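Local coordinates for glycoside hydrolase, family 11\:clostridium cellulosome enzyme, dockerin type i\:polysaccharide (PDB 2C71), which removes acetyl groups from acetylated xylan as a metal-dependent family 4 carbohydrate esterase, probably serving plant cell-wall breakdown by the clostridial cellulosome, at residues Thr125-Ala139 / Leu153-Ala167. Numbering follows the deposited sequence. Where two conformers were deposited one is given.
Sequences TANDWIPSTTAEQRA and LLHDVQPEPHPTPEA
The guanidinium of R138 is sandwiched between P163 CD, 3.5 Å above the centre of one face, and D128 CA, centred over the opposite face; H162 ND1 and a water that also binds P161 O lie at its edge. The H162 ring stands 67° from the guanidinium plane, with Q158 CB on one face, T164 CB on the other and D128 O at its edge, 3.0 Å from H162 CE1. At the edge of the H155 ring sits the carboxylate of D128, while W129 CB lies off-centre over a face.

D128 CG is lodged between its own backbone N and carbonyl carbon (chi1 85°), which turns the carboxylate to the end of strand 151-155. There D128 OD1 takes a nearly straight bond from H155 ND1 (2.8 Å, 164°), on the syn side but out of the carboxylate plane. D128 OD2 is gripped twice: its syn lone pair receives H155 N, its anti lone pair T164 OG1 at 2.7 Å. T164 OG1 in turn accepts a bent bond from R138 NH1 (2.9 Å), so the hydroxyl bridges arginine and carboxylate. A second water ties D128 OD1 to A126 N and L153 O. H162 NE2 donates to H155 O, linking the loop after the strand back to its last residue.

Farther along, A135 and A139 pack on A167, joining the starts of helices 135-145 and 164-177. The buried D128 and H155 form a His-carboxylate pair, the H155 side chain about 4 Å (nearest atoms) from the magnesium ion held by D13 and H64, consistent with the active site of NodB-type polysaccharide deacetylases.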
ATOM      1  N   THR A 125       7.631  -5.255   6.801  1.00  7.83           N
ATOM      2  CA  THR A 125       7.253  -4.141   7.646  1.00  7.02           C
ATOM      3  C   THR A 125       8.488  -3.520   8.276  1.00  7.31           C
ATOM      4  O   THR A 125       9.577  -4.092   8.253  1.00  9.77           O
ATOM      5  CB  THR A 125       6.252  -4.602   8.708  1.00  9.47           C
ATOM      6  OG1 THR A 125       6.874  -5.561   9.544  1.00 11.21           O
ATOM      7  CG2 THR A 125       4.981  -5.197   8.115  1.00 11.14           C
ATOM      8  N   ALA A 126       8.300  -2.346   8.893  1.00  6.62           N
ATOM      9  CA  ALA A 126       9.409  -1.519   9.342  1.00  6.58           C
ATOM     10  C   ALA A 126       9.120  -0.807  10.661  1.00  5.88           C
ATOM     11  O   ALA A 126       9.712   0.223  10.963  1.00  6.40           O
ATOM     12  CB  ALA A 126       9.815  -0.520   8.280  1.00  8.90           C
ATOM     13  N   ASN A 127       8.170  -1.338  11.443  1.00  5.59           N
ATOM     14  CA  ASN A 127       7.848  -0.815  12.761  1.00  5.41           C
ATOM     15  C   ASN A 127       7.423   0.657  12.704  1.00  5.26           C
ATOM     16  O   ASN A 127       7.561   1.385  13.686  1.00  6.44           O
ATOM     17  CB  ASN A 127       8.973  -1.066  13.763  1.00  5.93           C
ATOM     18  CG  ASN A 127       9.259  -2.527  13.971  1.00  5.68           C
ATOM     19  OD1 ASN A 127      10.403  -2.912  14.202  1.00  8.16           O
ATOM     20  ND2 ASN A 127       8.252  -3.353  13.912  1.00  7.24           N
ATOM     21  N   ASP A 128       6.816   1.082  11.577  1.00  5.14           N
ATOM     22  CA  ASP A 128       6.515   2.498  11.406  1.00  5.62           C
ATOM     23  C   ASP A 128       5.150   2.888  11.903  1.00  5.99           C
ATOM     24  O   ASP A 128       4.715   4.022  11.680  1.00  7.27           O
ATOM     25  CB  ASP A 128       6.754   2.960   9.963  1.00  6.01           C
ATOM     26  CG  ASP A 128       5.593   2.713   9.032  1.00  5.13           C
ATOM     27  OD1 ASP A 128       4.998   1.624   9.141  1.00  6.41           O
ATOM     28  OD2 ASP A 128       5.312   3.616   8.191  1.00  5.91           O
ATOM     29  N   TRP A 129       4.503   1.991  12.638  1.00  6.29           N
ATOM     30  CA  TRP A 129       3.298   2.276  13.429  1.00  6.85           C
ATOM     31  C   TRP A 129       3.633   2.561  14.891  1.00  7.20           C
ATOM     32  O   TRP A 129       2.719   2.739  15.703  1.00  9.59           O
ATOM     33  CB  TRP A 129       2.291   1.144  13.302  1.00  7.85           C
ATOM     34  CG  TRP A 129       2.808  -0.148  13.877  1.00  7.29           C
ATOM     35  CD1 TRP A 129       2.615  -0.617  15.131  1.00  8.07           C
ATOM     36  CD2 TRP A 129       3.621  -1.114  13.204  1.00  7.34           C
ATOM     37  NE1 TRP A 129       3.282  -1.821  15.287  1.00  9.58           N
ATOM     38  CE2 TRP A 129       3.890  -2.147  14.110  1.00  8.53           C
ATOM     39  CE3 TRP A 129       4.086  -1.236  11.878  1.00  7.82           C
ATOM     40  CZ2 TRP A 129       4.665  -3.280  13.751  1.00  9.80           C
ATOM     41  CZ3 TRP A 129       4.834  -2.357  11.533  1.00  9.55           C
ATOM     42  CH2 TRP A 129       5.119  -3.321  12.462  1.00  9.83           C
ATOM     43  N   ILE A 130       4.917   2.555  15.232  1.00  6.69           N
ATOM     44  CA  ILE A 130       5.387   2.723  16.612  1.00  7.07           C
ATOM     45  C   ILE A 130       6.000   4.120  16.711  1.00  6.54           C
ATOM     46  O   ILE A 130       7.095   4.355  16.154  1.00  6.24           O
ATOM     47  CB  ILE A 130       6.407   1.616  16.961  1.00  7.47           C
ATOM     48  CG1 ILE A 130       5.746   0.243  16.751  1.00  8.63           C
ATOM     49  CG2 ILE A 130       6.917   1.824  18.384  1.00  7.98           C
ATOM     50  CD1 ILE A 130       6.693  -0.956  17.028  1.00 10.19           C
ATOM     51  N   PRO A 131       5.266   5.120  17.237  0.50  7.08           N
ATOM     52  CA  PRO A 131       5.762   6.512  17.203  0.50  7.07           C
ATOM     53  C   PRO A 131       7.093   6.789  17.848  0.50  7.66           C
ATOM     54  O   PRO A 131       7.711   7.810  17.557  0.50  8.84           O
ATOM     55  CB  PRO A 131       4.651   7.335  17.888  0.50  8.25           C
ATOM     56  CG  PRO A 131       3.438   6.602  17.623  0.50  8.85           C
ATOM     57  CD  PRO A 131       3.863   5.079  17.699  0.50  6.38           C
ATOM     58  N   SER A 132       7.553   5.947  18.757  1.00  7.49           N
ATOM     59  CA  SER A 132       8.861   6.170  19.334  1.00  8.52           C
ATOM     60  C   SER A 132       9.998   5.858  18.360  1.00  7.93           C
ATOM     61  O   SER A 132      11.144   6.257  18.639  1.00  9.99           O
ATOM     62  CB  SER A 132       9.019   5.320  20.600  1.00 10.80           C
ATOM     63  OG  SER A 132       8.951   3.948  20.262  1.00 10.98           O
ATOM     64  N   THR A 133       9.752   5.188  17.234  1.00  6.32           N
ATOM     65  CA  THR A 133      10.836   4.823  16.320  1.00  6.44           C
ATOM     66  C   THR A 133      11.082   6.007  15.369  1.00  6.54           C
ATOM     67  O   THR A 133      10.152   6.656  14.887  1.00  7.44           O
ATOM     68  CB  THR A 133      10.595   3.536  15.565  1.00  6.43           C
ATOM     69  OG1 THR A 133       9.529   3.664  14.597  1.00  6.30           O
ATOM     70  CG2 THR A 133      10.299   2.360  16.486  1.00  7.91           C
ATOM     71  N   THR A 134      12.347   6.266  15.094  1.00  6.35           N
ATOM     72  CA  THR A 134      12.760   7.450  14.340  1.00  6.11           C
ATOM     73  C   THR A 134      12.763   7.197  12.840  1.00  5.75           C
ATOM     74  O   THR A 134      12.687   6.064  12.354  1.00  5.64           O
ATOM     75  CB  THR A 134      14.166   7.859  14.788  1.00  7.35           C
ATOM     76  OG1 THR A 134      15.056   6.816  14.370  1.00  7.11           O
ATOM     77  CG2 THR A 134      14.240   8.135  16.283  1.00 10.49           C
ATOM     78  N   ALA A 135      12.909   8.276  12.074  1.00  6.09           N
ATOM     79  CA  ALA A 135      13.090   8.173  10.619  1.00  5.89           C
ATOM     80  C   ALA A 135      14.231   7.234  10.294  1.00  5.50           C
ATOM     81  O   ALA A 135      14.135   6.396   9.403  1.00  5.95           O
ATOM     82  CB  ALA A 135      13.316   9.521   9.993  1.00  7.49           C
ATOM     83  N   GLU A 136      15.370   7.416  10.970  1.00  5.83           N
ATOM     84  CA  GLU A 136      16.548   6.615  10.686  1.00  6.45           C
ATOM     85  C   GLU A 136      16.308   5.132  10.962  1.00  5.46           C
ATOM     86  O   GLU A 136      16.750   4.273  10.181  1.00  6.23           O
ATOM     87  CB  GLU A 136      17.750   7.148  11.466  1.00  9.53           C
ATOM     88  CG  GLU A 136      18.876   6.230  11.783  1.00 14.45           C
ATOM     89  CD  GLU A 136      19.900   6.975  12.631  1.00 15.12           C
ATOM     90  OE1 GLU A 136      19.715   7.172  13.848  1.00 20.00           O
ATOM     91  OE2 GLU A 136      20.897   7.390  12.045  1.00 17.90           O
ATOM     92  N   GLN A 137      15.576   4.823  12.050  1.00  5.31           N
ATOM     93  CA  GLN A 137      15.276   3.437  12.378  1.00  5.20           C
ATOM     94  C   GLN A 137      14.321   2.811  11.368  1.00  5.16           C
ATOM     95  O   GLN A 137      14.491   1.652  10.977  1.00  5.36           O
ATOM     96  CB  GLN A 137      14.707   3.339  13.792  1.00  5.65           C
ATOM     97  CG  GLN A 137      15.772   3.629  14.837  1.00  6.52           C
ATOM     98  CD  GLN A 137      15.234   3.835  16.244  1.00  7.77           C
ATOM     99  OE1 GLN A 137      14.090   4.249  16.454  1.00  7.49           O
ATOM    100  NE2 GLN A 137      16.069   3.447  17.236  1.00 11.45           N
ATOM    101  N   ARG A 138      13.318   3.569  10.936  1.00  4.80           N
ATOM    102  CA  ARG A 138      12.384   3.066   9.931  1.00  4.92           C
ATOM    103  C   ARG A 138      13.120   2.771   8.640  1.00  4.81           C
ATOM    104  O   ARG A 138      12.918   1.742   7.986  1.00  5.33           O
ATOM    105  CB  ARG A 138      11.264   4.091   9.736  1.00  4.79           C
ATOM    106  CG  ARG A 138      10.363   4.192  10.977  1.00  4.99           C
ATOM    107  CD  ARG A 138       9.515   5.432  10.969  1.00  5.68           C
ATOM    108  NE  ARG A 138       8.765   5.507  12.235  1.00  6.99           N
ATOM    109  CZ  ARG A 138       7.523   5.896  12.409  1.00  5.27           C
ATOM    110  NH1 ARG A 138       6.819   6.345  11.408  1.00  5.59           N
ATOM    111  NH2 ARG A 138       6.995   5.813  13.619  1.00  6.49           N
ATOM    112  N   ALA A 139      13.989   3.704   8.239  1.00  4.97           N
ATOM    113  CA  ALA A 139      14.773   3.507   7.024  1.00  4.80           C
ATOM    114  C   ALA A 139      15.689   2.303   7.128  1.00  5.54           C
ATOM    115  O   ALA A 139      15.786   1.513   6.183  1.00  6.05           O
ATOM    116  CB  ALA A 139      15.581   4.780   6.722  1.00  6.25           C
ATOM    117  N   LEU A 153       5.923  -2.577   3.136  1.00  5.50           N
ATOM    118  CA  LEU A 153       4.692  -2.153   3.814  1.00  5.42           C
ATOM    119  C   LEU A 153       5.056  -1.024   4.797  1.00  4.96           C
ATOM    120  O   LEU A 153       5.681  -1.265   5.842  1.00  6.04           O
ATOM    121  CB  LEU A 153       4.036  -3.311   4.504  1.00  5.92           C
ATOM    122  CG  LEU A 153       2.629  -3.065   5.088  1.00  7.42           C
ATOM    123  CD1 LEU A 153       2.043  -4.407   5.528  1.00  9.00           C
ATOM    124  CD2 LEU A 153       2.555  -2.062   6.216  1.00  8.97           C
ATOM    125  N   LEU A 154       4.692   0.217   4.450  1.00  5.03           N
ATOM    126  CA  LEU A 154       4.743   1.380   5.307  1.00  4.46           C
ATOM    127  C   LEU A 154       3.334   1.930   5.491  1.00  4.52           C
ATOM    128  O   LEU A 154       2.385   1.474   4.872  1.00  5.01           O
ATOM    129  CB  LEU A 154       5.701   2.444   4.715  1.00  5.15           C
ATOM    130  CG  LEU A 154       7.157   2.028   4.658  1.00  7.18           C
ATOM    131  CD1 LEU A 154       7.963   3.063   3.847  1.00  8.65           C
ATOM    132  CD2 LEU A 154       7.750   1.883   6.098  1.00  9.86           C
ATOM    133  N   HIS A 155       3.214   2.939   6.356  1.00  4.77           N
ATOM    134  CA  HIS A 155       1.932   3.627   6.575  1.00  5.15           C
ATOM    135  C   HIS A 155       2.110   5.084   6.190  1.00  5.11           C
ATOM    136  O   HIS A 155       3.024   5.765   6.687  1.00  6.04           O
ATOM    137  CB  HIS A 155       1.544   3.573   8.064  1.00  5.44           C
ATOM    138  CG  HIS A 155       1.263   2.181   8.540  1.00  5.99           C
ATOM    139  ND1 HIS A 155       2.251   1.257   8.807  1.00  6.34           N
ATOM    140  CD2 HIS A 155       0.085   1.535   8.728  1.00  7.75           C
ATOM    141  CE1 HIS A 155       1.688   0.106   9.144  1.00  7.98           C
ATOM    142  NE2 HIS A 155       0.373   0.246   9.095  1.00  9.42           N
ATOM    143  N   ASP A 156       1.202   5.615   5.367  1.00  5.25           N
ATOM    144  CA  ASP A 156       1.192   7.082   5.189  1.00  5.90           C
ATOM    145  C   ASP A 156       0.517   7.742   6.353  1.00  6.29           C
ATOM    146  O   ASP A 156       0.821   8.908   6.658  1.00  7.29           O
ATOM    147  CB  ASP A 156       0.691   7.572   3.850  1.00  7.17           C
ATOM    148  CG  ASP A 156      -0.658   7.020   3.449  1.00  6.88           C
ATOM    149  OD1 ASP A 156      -0.899   5.809   3.621  1.00  8.29           O
ATOM    150  OD2 ASP A 156      -1.426   7.832   2.833  1.00 10.02           O
ATOM    151  N   VAL A 157      -0.414   7.069   7.029  1.00  5.74           N
ATOM    152  CA  VAL A 157      -1.213   7.673   8.066  1.00  6.47           C
ATOM    153  C   VAL A 157      -1.127   6.808   9.334  1.00  6.10           C
ATOM    154  O   VAL A 157      -1.446   5.622   9.308  1.00  7.07           O
ATOM    155  CB  VAL A 157      -2.692   7.787   7.594  1.00  8.04           C
ATOM    156  CG1 VAL A 157      -3.515   8.515   8.653  1.00 12.12           C
ATOM    157  CG2 VAL A 157      -2.769   8.574   6.268  1.00  8.64           C
ATOM    158  N   GLN A 158      -0.707   7.432  10.427  1.00  6.42           N
ATOM    159  CA  GLN A 158      -0.640   6.852  11.787  1.00  6.02           C
ATOM    160  C   GLN A 158      -0.692   8.025  12.740  1.00  5.69           C
ATOM    161  O   GLN A 158      -0.372   9.152  12.383  1.00  7.17           O
ATOM    162  CB  GLN A 158       0.680   6.129  12.030  1.00  7.83           C
ATOM    163  CG  GLN A 158       0.760   4.741  11.410  1.00  9.47           C
ATOM    164  CD  GLN A 158      -0.135   3.803  12.100  1.00  9.60           C
ATOM    165  OE1 GLN A 158       0.078   3.491  13.332  1.00 16.85           O
ATOM    166  NE2 GLN A 158      -1.103   3.276  11.400  1.00 14.47           N
ATOM    167  N   PRO A 159      -1.038   7.762  14.010  1.00  7.08           N
ATOM    168  CA  PRO A 159      -0.869   8.791  15.047  1.00  7.22           C
ATOM    169  C   PRO A 159       0.582   9.272  15.089  1.00  6.44           C
ATOM    170  O   PRO A 159       1.513   8.496  14.904  1.00  8.73           O
ATOM    171  CB  PRO A 159      -1.289   8.065  16.350  1.00  8.48           C
ATOM    172  CG  PRO A 159      -2.247   6.961  15.869  1.00  9.63           C
ATOM    173  CD  PRO A 159      -1.603   6.508  14.561  1.00  8.52           C
ATOM    174  N   GLU A 160       0.740  10.553  15.397  1.00  6.91           N
ATOM    175  CA  GLU A 160       2.079  11.155  15.428  1.00  7.43           C
ATOM    176  C   GLU A 160       2.737  11.065  16.787  1.00  6.83           C
ATOM    177  O   GLU A 160       2.056  10.864  17.797  1.00  7.08           O
ATOM    178  CB  GLU A 160       2.001  12.564  14.926  1.00  9.29           C
ATOM    179  CG  GLU A 160       1.550  12.548  13.464  1.00 12.45           C
ATOM    180  CD  GLU A 160       1.422  13.906  12.843  1.00 14.84           C
ATOM    181  OE1 GLU A 160       2.436  14.452  12.366  1.00 17.00           O
ATOM    182  OE2 GLU A 160       0.284  14.411  12.807  1.00 16.34           O
ATOM    183  N   PRO A 161       4.066  11.165  16.847  1.00  6.56           N
ATOM    184  CA  PRO A 161       5.017  11.336  15.737  1.00  6.65           C
ATOM    185  C   PRO A 161       4.963  10.244  14.692  1.00  5.84           C
ATOM    186  O   PRO A 161       4.867   9.075  15.042  1.00  7.01           O
ATOM    187  CB  PRO A 161       6.386  11.398  16.412  1.00  8.99           C
ATOM    188  CG  PRO A 161       6.116  11.779  17.794  1.00 10.60           C
ATOM    189  CD  PRO A 161       4.765  11.224  18.136  1.00  7.87           C
ATOM    190  N   HIS A 162       5.061  10.639  13.415  1.00  5.90           N
ATOM    191  CA  HIS A 162       5.020   9.680  12.342  1.00  5.21           C
ATOM    192  C   HIS A 162       6.031  10.060  11.245  1.00  5.03           C
ATOM    193  O   HIS A 162       5.642  10.513  10.157  1.00  5.84           O
ATOM    194  CB  HIS A 162       3.619   9.559  11.734  1.00  5.61           C
ATOM    195  CG  HIS A 162       3.513   8.387  10.817  1.00  5.49           C
ATOM    196  ND1 HIS A 162       3.897   7.088  11.146  1.00  7.22           N
ATOM    197  CD2 HIS A 162       3.008   8.327   9.571  1.00  4.94           C
ATOM    198  CE1 HIS A 162       3.642   6.298  10.110  1.00  5.16           C
ATOM    199  NE2 HIS A 162       3.107   7.031   9.141  1.00  7.65           N
ATOM    200  N   PRO A 163       7.323   9.844  11.509  1.00  4.70           N
ATOM    201  CA  PRO A 163       8.365  10.305  10.567  1.00  5.43           C
ATOM    202  C   PRO A 163       8.609   9.348   9.405  1.00  5.27           C
ATOM    203  O   PRO A 163       9.748   9.225   8.913  1.00  6.73           O
ATOM    204  CB  PRO A 163       9.601  10.427  11.451  1.00  6.58           C
ATOM    205  CG  PRO A 163       9.379   9.324  12.493  1.00  7.06           C
ATOM    206  CD  PRO A 163       7.905   9.446  12.808  1.00  5.59           C
ATOM    207  N   THR A 164       7.566   8.717   8.874  1.00  5.01           N
ATOM    208  CA  THR A 164       7.717   7.910   7.667  1.00  5.03           C
ATOM    209  C   THR A 164       8.120   8.730   6.429  1.00  4.88           C
ATOM    210  O   THR A 164       9.006   8.303   5.686  1.00  5.22           O
ATOM    211  CB  THR A 164       6.524   7.003   7.493  1.00  4.92           C
ATOM    212  OG1 THR A 164       6.598   5.997   8.522  1.00  5.72           O
ATOM    213  CG2 THR A 164       6.475   6.374   6.083  1.00  6.22           C
ATOM    214  N   PRO A 165       7.550   9.931   6.226  1.00  5.24           N
ATOM    215  CA  PRO A 165       8.043  10.732   5.069  1.00  5.50           C
ATOM    216  C   PRO A 165       9.556  10.959   5.164  1.00  5.73           C
ATOM    217  O   PRO A 165      10.275  10.831   4.166  1.00  6.64           O
ATOM    218  CB  PRO A 165       7.229  12.037   5.153  1.00  6.13           C
ATOM    219  CG  PRO A 165       5.945  11.626   5.866  1.00  6.83           C
ATOM    220  CD  PRO A 165       6.400  10.586   6.885  1.00  6.03           C
ATOM    221  N   GLU A 166      10.025  11.339   6.358  1.00  5.81           N
ATOM    222  CA  GLU A 166      11.450  11.596   6.542  0.50  3.99           C
ATOM    223  C   GLU A 166      12.289  10.335   6.329  1.00  5.79           C
ATOM    224  O   GLU A 166      13.426  10.398   5.822  1.00  6.67           O
ATOM    225  CB  GLU A 166      11.643  12.239   7.922  0.50  5.09           C
ATOM    226  CG  GLU A 166      11.056  13.660   8.010  0.50  6.43           C
ATOM    227  CD  GLU A 166       9.527  13.772   7.917  0.50  7.64           C
ATOM    228  OE1 GLU A 166       8.764  12.961   8.505  0.50  6.84           O
ATOM    229  OE2 GLU A 166       9.087  14.718   7.219  0.50 12.01           O
ATOM    230  N   ALA A 167      11.758   9.167   6.672  1.00  5.01           N
ATOM    231  CA  ALA A 167      12.453   7.914   6.394  1.00  5.27           C
ATOM    232  C   ALA A 167      12.716   7.760   4.907  1.00  5.33           C
ATOM    233  O   ALA A 167      13.728   7.168   4.503  1.00  5.38           O
ATOM    234  CB  ALA A 167      11.681   6.742   6.937  1.00  5.83           C
TER
HETATM  235  O   HOH W   1       5.828  -0.919   8.526  1.00  7.66           O
HETATM  236  O   HOH W   2       4.222   6.499  13.927  1.00  7.72           O